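Local coordinates for p800 reaction center core protein (Heliobacterium modesticaldum, PDB 5V8K) that forms the core of a symmetric, homodimeric photosynthetic reaction center that holds bacteriochlorophylls and probably carries electrons to a [4Fe-4S] cluster, at residues A416-D419 with G420-C424; L553-A556 with H557-G561; A572-L575 with K576-K579. One frame throughout, in Å; residues are numbered along the deposited sequence.

Interaction 1 of 3, residues A416-D419 with G420-C424. With SF4 (iron/sulfur cluster), chain B.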
# COMPACT_ATOMS: atom_id res chain seq x y z
N ALA A 416 -27.48 22.39 4.14
CA ALA A 416 -26.09 22.74 4.40
C ALA A 416 -25.43 21.61 5.18
O ALA A 416 -26.09 20.90 5.95
CB ALA A 416 -26.01 24.06 5.19
N LYS A 417 -24.13 21.43 4.96
CA LYS A 417 -23.35 20.54 5.82
C LYS A 417 -23.44 21.05 7.26
O LYS A 417 -23.35 22.25 7.50
CB LYS A 417 -21.92 20.50 5.32
CG LYS A 417 -21.81 19.87 3.94
CD LYS A 417 -20.42 19.99 3.37
CE LYS A 417 -20.37 19.54 1.92
NZ LYS A 417 -19.01 19.53 1.34
N ARG A 418 -23.68 20.16 8.22
CA ARG A 418 -23.97 20.61 9.58
C ARG A 418 -22.77 21.30 10.23
O ARG A 418 -22.90 22.37 10.83
CB ARG A 418 -24.46 19.42 10.42
CG ARG A 418 -24.18 19.51 11.94
CD ARG A 418 -24.46 18.17 12.68
NE ARG A 418 -23.88 17.03 11.95
CZ ARG A 418 -24.57 15.98 11.50
NH1 ARG A 418 -25.87 15.88 11.73
NH2 ARG A 418 -23.95 15.01 10.84
N ASP A 419 -21.58 20.70 10.13
CA ASP A 419 -20.39 21.28 10.75
C ASP A 419 -19.17 20.87 9.95
O ASP A 419 -19.27 20.31 8.85
CB ASP A 419 -20.29 20.84 12.22
CG ASP A 419 -20.21 19.34 12.37
OD1 ASP A 419 -19.56 18.68 11.54
OD2 ASP A 419 -20.81 18.81 13.32
N GLY A 420 -17.99 21.15 10.50
CA GLY A 420 -16.73 20.90 9.86
C GLY A 420 -16.08 19.57 10.15
O GLY A 420 -15.01 19.30 9.60
N GLU A 421 -16.70 18.72 10.98
CA GLU A 421 -16.02 17.53 11.49
C GLU A 421 -16.76 16.23 11.30
O GLU A 421 -16.13 15.17 11.49
CB GLU A 421 -15.69 17.68 12.99
CG GLU A 421 -16.90 17.98 13.88
CD GLU A 421 -16.57 17.92 15.39
OE1 GLU A 421 -16.04 16.89 15.84
OE2 GLU A 421 -16.83 18.90 16.12
N PHE A 422 -18.05 16.26 10.94
CA PHE A 422 -18.82 15.03 10.77
C PHE A 422 -18.17 14.13 9.72
O PHE A 422 -17.59 14.63 8.74
CB PHE A 422 -20.28 15.34 10.41
CG PHE A 422 -20.48 15.90 9.00
CD1 PHE A 422 -20.34 17.26 8.75
CD2 PHE A 422 -20.83 15.07 7.95
CE1 PHE A 422 -20.52 17.78 7.50
CE2 PHE A 422 -21.03 15.59 6.67
CZ PHE A 422 -20.85 16.94 6.45
N PRO A 423 -18.21 12.81 9.91
CA PRO A 423 -17.40 11.93 9.07
C PRO A 423 -18.11 11.49 7.80
O PRO A 423 -17.45 11.14 6.82
CB PRO A 423 -17.13 10.73 9.98
CG PRO A 423 -18.36 10.68 10.88
CD PRO A 423 -18.84 12.09 11.03
N CYS A 424 -19.44 11.47 7.83
CA CYS A 424 -20.26 10.96 6.75
C CYS A 424 -21.72 11.19 7.12
O CYS A 424 -22.04 11.59 8.24
CB CYS A 424 -20.00 9.47 6.53
SG CYS A 424 -20.81 8.47 7.76
FE1 SF4 B . -18.99 5.65 4.39
FE2 SF4 B . -20.12 6.45 6.78
FE3 SF4 B . -18.73 4.10 6.69
FE4 SF4 B . -21.17 4.33 5.39
S1 SF4 B . -20.77 4.50 7.70
S2 SF4 B . -19.26 3.40 4.53
S3 SF4 B . -21.14 6.46 4.66
S4 SF4 B . -17.89 6.18 6.36
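An Asx turn, formed by Asp419 with Glu421 N, shapes the loop just ahead of the cluster ligand Cys424. Asp419 OD1 takes a further bond from Phe422 N and so accepts two backbone bonds. Glu421 N reaches Asp419 OD1 at 2.9 Å, from above the carboxylate plane. Phe422 N donates to the syn lone pair of Asp419 OD1 at 2.9 Å. Asp419 CG sits between its own N and carbonyl carbon (chi1 59°), which brings OD1 back over the turn. Arg418 NE gives Asp419 OD2 a long salt bridge. The Phe422 ring folds back on the preceding residues. Its edge meets the backbone of Asp419, and Phe422 CE1 lies 3.1 Å from Asp419 O. Phe422 CE1 also lies 3.8 Å from Lys417 CB. The Arg418 guanidinium is turned 86° from the ring plane. Phe422 CB lies at the guanidinium edge, 3.7 Å from Arg418 NH2. The amine of Lys417 leads elsewhere, to Phe402 O, Ile435 O and Glu548 of the second subunit. Two residues after Phe422, Cys424 SG binds iron FE2 of the cluster at 2.4 Å. This fits the FX-type cluster of type I reaction centers, held at the dimer interface. The two N-H groups on OD1 fix the rotation of the Asp419 carboxylate and probably help to stabilise its negative charge.

Interaction 2 of 3, residues L553-A556 with H557-G561. Unlike the reference sequence in segment 557-561: Gln558 (reference Glu). With GBF (Bacteriochlorophyll g), chain C.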
# COMPACT_ATOMS: atom_id res chain seq x y z
N LEU A 553 -13.15 -10.09 21.04
CA LEU A 553 -11.84 -10.00 21.67
C LEU A 553 -11.96 -9.54 23.14
O LEU A 553 -11.33 -10.12 24.05
CB LEU A 553 -10.95 -9.05 20.87
CG LEU A 553 -10.49 -9.61 19.51
CD1 LEU A 553 -10.06 -8.52 18.60
CD2 LEU A 553 -9.36 -10.55 19.71
N LYS A 554 -12.77 -8.51 23.40
CA LYS A 554 -12.99 -8.07 24.79
C LYS A 554 -13.58 -9.19 25.62
O LYS A 554 -13.08 -9.48 26.71
CB LYS A 554 -13.90 -6.84 24.82
CG LYS A 554 -14.20 -6.27 26.27
CD LYS A 554 -15.10 -5.04 26.18
CE LYS A 554 -15.64 -4.59 27.57
NZ LYS A 554 -14.49 -4.22 28.44
N TRP A 555 -14.64 -9.83 25.12
CA TRP A 555 -15.24 -10.96 25.84
C TRP A 555 -14.21 -12.05 26.13
O TRP A 555 -14.16 -12.58 27.23
CB TRP A 555 -16.42 -11.53 25.03
CG TRP A 555 -17.03 -12.75 25.61
CD1 TRP A 555 -18.05 -12.81 26.53
CD2 TRP A 555 -16.67 -14.11 25.34
NE1 TRP A 555 -18.34 -14.12 26.83
CE2 TRP A 555 -17.52 -14.93 26.10
CE3 TRP A 555 -15.72 -14.70 24.50
CZ2 TRP A 555 -17.43 -16.33 26.07
CZ3 TRP A 555 -15.63 -16.08 24.46
CH2 TRP A 555 -16.49 -16.88 25.25
N ALA A 556 -13.33 -12.34 25.19
CA ALA A 556 -12.39 -13.44 25.41
C ALA A 556 -11.38 -13.09 26.49
O ALA A 556 -10.99 -13.95 27.29
CB ALA A 556 -11.66 -13.77 24.11
N HIS A 557 -10.90 -11.86 26.48
CA HIS A 557 -10.00 -11.43 27.54
C HIS A 557 -10.69 -11.49 28.91
O HIS A 557 -10.11 -11.96 29.89
CB HIS A 557 -9.48 -10.03 27.23
CG HIS A 557 -8.50 -9.99 26.11
ND1 HIS A 557 -8.87 -10.05 24.79
CD2 HIS A 557 -7.15 -9.86 26.11
CE1 HIS A 557 -7.80 -9.98 24.02
NE2 HIS A 557 -6.74 -9.87 24.80
N GLN A 558 -11.96 -11.10 28.98
CA GLN A 558 -12.64 -11.14 30.28
C GLN A 558 -12.81 -12.57 30.74
O GLN A 558 -12.71 -12.86 31.94
CB GLN A 558 -14.03 -10.50 30.22
CG GLN A 558 -14.16 -9.24 29.50
CD GLN A 558 -14.36 -8.05 30.34
OE1 GLN A 558 -14.10 -8.06 31.55
NE2 GLN A 558 -14.89 -6.98 29.73
N GLN A 559 -13.06 -13.50 29.81
CA GLN A 559 -13.30 -14.88 30.23
C GLN A 559 -12.11 -15.43 31.01
O GLN A 559 -12.29 -16.21 31.94
CB GLN A 559 -13.58 -15.78 29.02
CG GLN A 559 -14.88 -15.52 28.33
CD GLN A 559 -16.01 -15.53 29.28
OE1 GLN A 559 -16.68 -14.52 29.47
NE2 GLN A 559 -16.23 -16.66 29.92
N VAL A 560 -10.89 -15.07 30.60
CA VAL A 560 -9.69 -15.63 31.21
C VAL A 560 -9.16 -14.77 32.34
O VAL A 560 -8.14 -15.12 32.95
CB VAL A 560 -8.63 -15.91 30.10
CG1 VAL A 560 -8.22 -14.68 29.39
CG2 VAL A 560 -7.36 -16.54 30.66
N GLY A 561 -9.83 -13.67 32.66
CA GLY A 561 -9.49 -12.87 33.80
C GLY A 561 -8.51 -11.75 33.53
O GLY A 561 -7.88 -11.27 34.48
MG GBF C . -4.38 -10.24 24.44
CHA GBF C . -5.57 -12.79 22.31
CHB GBF C . -3.98 -12.45 26.82
CHC GBF C . -2.49 -7.81 26.00
CHD GBF C . -4.41 -8.17 21.53
NA GBF C . -4.74 -12.17 24.57
C1A GBF C . -5.18 -13.12 23.73
C2A GBF C . -5.11 -14.54 24.21
C3A GBF C . -5.09 -14.27 25.73
C4A GBF C . -4.58 -12.86 25.70
CMA GBF C . -6.40 -14.25 26.49
CAA GBF C . -3.81 -15.00 23.60
CBA GBF C . -3.02 -16.02 24.35
CGA GBF C . -1.81 -16.26 23.51
O1A GBF C . -1.86 -17.11 22.65
O2A GBF C . -0.54 -15.64 23.85
NB GBF C . -3.28 -10.21 26.14
C1B GBF C . -3.36 -11.15 27.09
C2B GBF C . -2.67 -10.71 28.22
C3B GBF C . -2.26 -9.43 27.94
C4B GBF C . -2.73 -9.12 26.66
CMB GBF C . -2.40 -11.49 29.48
CAB GBF C . -1.50 -8.53 28.81
CBB GBF C . -1.09 -8.66 30.07
NC GBF C . -3.64 -8.41 23.89
C1C GBF C . -2.93 -7.56 24.62
C2C GBF C . -2.56 -6.19 24.21
C3C GBF C . -3.14 -6.45 22.89
C4C GBF C . -3.76 -7.69 22.74
CMC GBF C . -3.41 -5.17 24.98
CAC GBF C . -3.17 -5.46 21.77
CBC GBF C . -2.53 -4.09 21.83
ND GBF C . -4.72 -10.35 22.45
C1D GBF C . -4.88 -9.54 21.44
C2D GBF C . -5.59 -10.03 20.09
C3D GBF C . -5.78 -11.28 20.62
C4D GBF C . -5.32 -11.49 21.92
CMD GBF C . -5.90 -9.40 18.79
CAD GBF C . -6.21 -12.57 20.06
OBD GBF C . -6.97 -12.89 19.07
CBD GBF C . -6.15 -13.54 21.18
CGD GBF C . -7.52 -13.89 21.63
O1D GBF C . -8.22 -13.08 22.23
O2D GBF C . -8.11 -15.15 21.38
CED GBF C . -9.53 -15.09 21.40
C1 GBF C . 0.67 -16.21 23.35
C2 GBF C . 1.92 -15.46 23.78
C3 GBF C . 2.62 -15.80 24.87
C4 GBF C . 3.86 -15.02 25.23
C5 GBF C . 2.16 -16.95 25.75
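Gln559 lies over one face of the Trp555 indole, and Leu553 O sits at the edge of the His557 imidazole, near its plane. Both are i to i+4 contacts along helix 543-560. Gln559 CG makes a CH-pi contact 3.5 Å from the centroid of the Trp555 six-membered ring. The Gln559 amide is stacked on the indole, the planes 15° apart. The bend at Gln559 chi2 (-52°) folds the amide back over the ring. Trp555 also makes a cation-pi contact with Lys315 of the second subunit. Replacing Trp555 by an alanine is likely to leave Gln559 and that lysine without their aromatic partner and the Gln559 amide free to turn. On another side of the helix, His557 ND1 donates to Leu553 O at 2.6 Å, nearly straight. His557 N bonds the same oxygen at 3.0 Å, from the opposite face of its carbonyl plane. This double grip holds the imidazole with NE2 directed at the pigment. His557 NE2 binds the magnesium of a bacteriochlorophyll g at 2.4 Å. A Schellman motif follows at Gly561. Just before it, Val560 CG1 touches the pigment methyl CMA at 3.5 Å.

Interaction 3 of 3, residues A572-L575 with K576-K579. With DGG (1-[glycerolylphosphonyl]-2-[8-(2-hexyl-cyclopropyl)-octanal-1-yl]-3-[hexadecanal-1-yl]-glycerol), chain D.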
# COMPACT_ATOMS: atom_id res chain seq x y z
N ALA A 572 -14.10 -0.31 18.77
CA ALA A 572 -13.16 0.08 17.73
C ALA A 572 -13.05 1.60 17.73
O ALA A 572 -13.96 2.33 18.15
CB ALA A 572 -13.61 -0.44 16.37
N LEU A 573 -11.90 2.08 17.30
CA LEU A 573 -11.77 3.48 16.97
C LEU A 573 -12.95 3.89 16.08
O LEU A 573 -13.38 3.13 15.21
CB LEU A 573 -10.46 3.73 16.26
CG LEU A 573 -9.18 3.40 17.02
CD1 LEU A 573 -8.11 3.42 16.01
CD2 LEU A 573 -8.93 4.41 18.02
N SER A 574 -13.49 5.08 16.33
CA SER A 574 -14.63 5.59 15.58
C SER A 574 -14.19 6.07 14.20
O SER A 574 -13.00 6.13 13.89
CB SER A 574 -15.28 6.74 16.34
OG SER A 574 -14.41 7.86 16.44
N LEU A 575 -15.17 6.38 13.35
CA LEU A 575 -14.86 6.91 12.02
C LEU A 575 -13.92 8.09 12.14
O LEU A 575 -12.88 8.13 11.49
CB LEU A 575 -16.14 7.33 11.28
CG LEU A 575 -17.13 6.21 10.92
CD1 LEU A 575 -18.32 6.80 10.30
CD2 LEU A 575 -16.52 5.16 9.94
N LYS A 576 -14.27 9.06 12.99
CA LYS A 576 -13.49 10.29 13.12
C LYS A 576 -12.09 10.03 13.67
O LYS A 576 -11.11 10.59 13.16
CB LYS A 576 -14.23 11.27 14.03
CG LYS A 576 -15.53 11.71 13.48
CD LYS A 576 -16.40 12.41 14.51
CE LYS A 576 -16.02 13.84 14.66
NZ LYS A 576 -17.11 14.58 15.30
N GLU A 577 -11.99 9.19 14.71
CA GLU A 577 -10.68 8.90 15.31
C GLU A 577 -9.81 8.14 14.34
O GLU A 577 -8.62 8.46 14.18
CB GLU A 577 -10.82 8.07 16.60
CG GLU A 577 -11.63 8.69 17.69
CD GLU A 577 -12.03 7.70 18.79
OE1 GLU A 577 -12.17 6.48 18.52
OE2 GLU A 577 -12.25 8.15 19.94
N GLY A 578 -10.37 7.11 13.71
CA GLY A 578 -9.59 6.27 12.82
C GLY A 578 -9.12 7.00 11.58
O GLY A 578 -8.04 6.72 11.06
N LYS A 579 -9.88 8.00 11.13
CA LYS A 579 -9.45 8.77 9.97
C LYS A 579 -8.32 9.72 10.33
O LYS A 579 -7.35 9.86 9.58
CB LYS A 579 -10.64 9.53 9.36
CG LYS A 579 -11.13 8.93 8.09
CD LYS A 579 -12.62 9.08 7.87
CE LYS A 579 -13.14 10.50 7.98
NZ LYS A 579 -14.45 10.61 7.17
C11 DGG D . -0.11 7.76 17.05
C10 DGG D . -1.13 8.39 17.97
C9 DGG D . -1.25 9.87 17.62
C8 DGG D . -1.54 10.10 16.15
C7 DGG D . -1.29 11.54 15.71
C6 DGG D . -2.36 12.54 16.09
C5 DGG D . -3.70 11.89 16.25
C4 DGG D . -4.75 12.87 16.74
C3 DGG D . -6.09 12.17 16.86
C2 DGG D . -7.18 13.13 17.27
C1 DGG D . -8.47 12.38 17.44
O1 DGG D . -8.47 11.22 17.72
O17 DGG D . -9.72 13.00 17.25
C17 DGG D . -10.93 12.40 17.66
C19 DGG D . -12.06 13.43 17.57
O19 DGG D . -12.28 13.77 16.21
C21 DGG D . -12.11 15.14 15.78
O21 DGG D . -12.57 15.95 16.53
C22 DGG D . -11.33 15.43 14.52
C23 DGG D . -9.84 15.06 14.61
C24 DGG D . -8.82 16.18 14.36
C25 DGG D . -7.65 16.29 15.35
C26 DGG D . -6.36 16.84 14.74
C27 DGG D . -5.64 15.78 13.94
C28 DGG D . -4.39 16.30 13.26
C29 DGG D . -3.49 15.18 12.78
C30 DGG D . -3.96 14.33 11.61
C31 DGG D . -2.92 14.28 10.52
C32 DGG D . -2.05 15.52 10.52
C33 DGG D . -1.01 15.48 9.43
C18 DGG D . -13.34 12.93 18.19
P DGG D . -15.24 11.34 18.27
OP1 DGG D . -16.09 12.52 18.51
OP2 DGG D . -13.97 11.87 17.50
OP3 DGG D . -14.65 10.63 19.42
OP4 DGG D . -16.02 10.24 17.44
C40 DGG D . -16.51 9.06 18.09
C41 DGG D . -18.02 8.83 17.87
O42 DGG D . -18.70 10.04 17.57
C43 DGG D . -18.73 8.11 19.03
O44 DGG D . -18.01 6.93 19.38
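Ser574 and Glu577 lock together tightly, whereas the partly exposed Leu573 and Lys576 border the contact more loosely. Ser574 N donates to Glu577 OE1 at 2.9 Å, almost straight, and meets the anti side of the carboxylate, 33° out of its plane. In return Glu577 N donates to Ser574 OG at 3.3 Å. With chi1 at 66°, Ser574 OG swings over the first turn to meet this N-H. The reciprocal pair is a capping box, with Ser574 as N-cap of helix 575-599. Gly578 N bonds Ser574 O at 2.8 Å. Lys579 belongs to the packed helix too: Lys579 N bonds Leu575 O at 3.0 Å, and its amine is held by Asp439 and Ser434. Arg571 forms a salt bridge to Glu577 OE1, which probably helps to hold the carboxylate. The Ser574 hydroxyl also donates to the phosphate ester oxygen OP4 of the phospholipid, 3.0 Å from Ser574 OG, though OG is very close to the lipid carbon C40 as well. The looser lipid side is lined by Lys576. Lys576 CB lies 3.5 Å from the lipid OP2. Lys576 NZ stays 3.9 Å from the lipid OP1 and pairs with Glu421. Leu573 CD2 comes only to 3.9 Å from Glu577 OE1.

How the interactions relate
The three contacts follow in series along the chain; none nests or crosses. Interaction 1 makes a tight turn in the loop between helices 407-411 and 437-447. Interaction 2 closes no loop, but spans the last turns of helix 543-560. Interaction 3 starts helix 575-599, after the short helix 563-566 and the loop that follows it. Interactions 1 and 3 meet directly. Glu421 OE1 bridges to Lys576 NZ at 2.6 Å, Pro423 packs on Leu575, and Cys424 SG lies 3.9 Å from Leu575 CD1. The cluster loop is thus tied to the start of the last helix. Interaction 2 stands apart, its nearest atoms about 9 Å from interaction 3 and 22 Å from interaction 1. All three touch the second subunit.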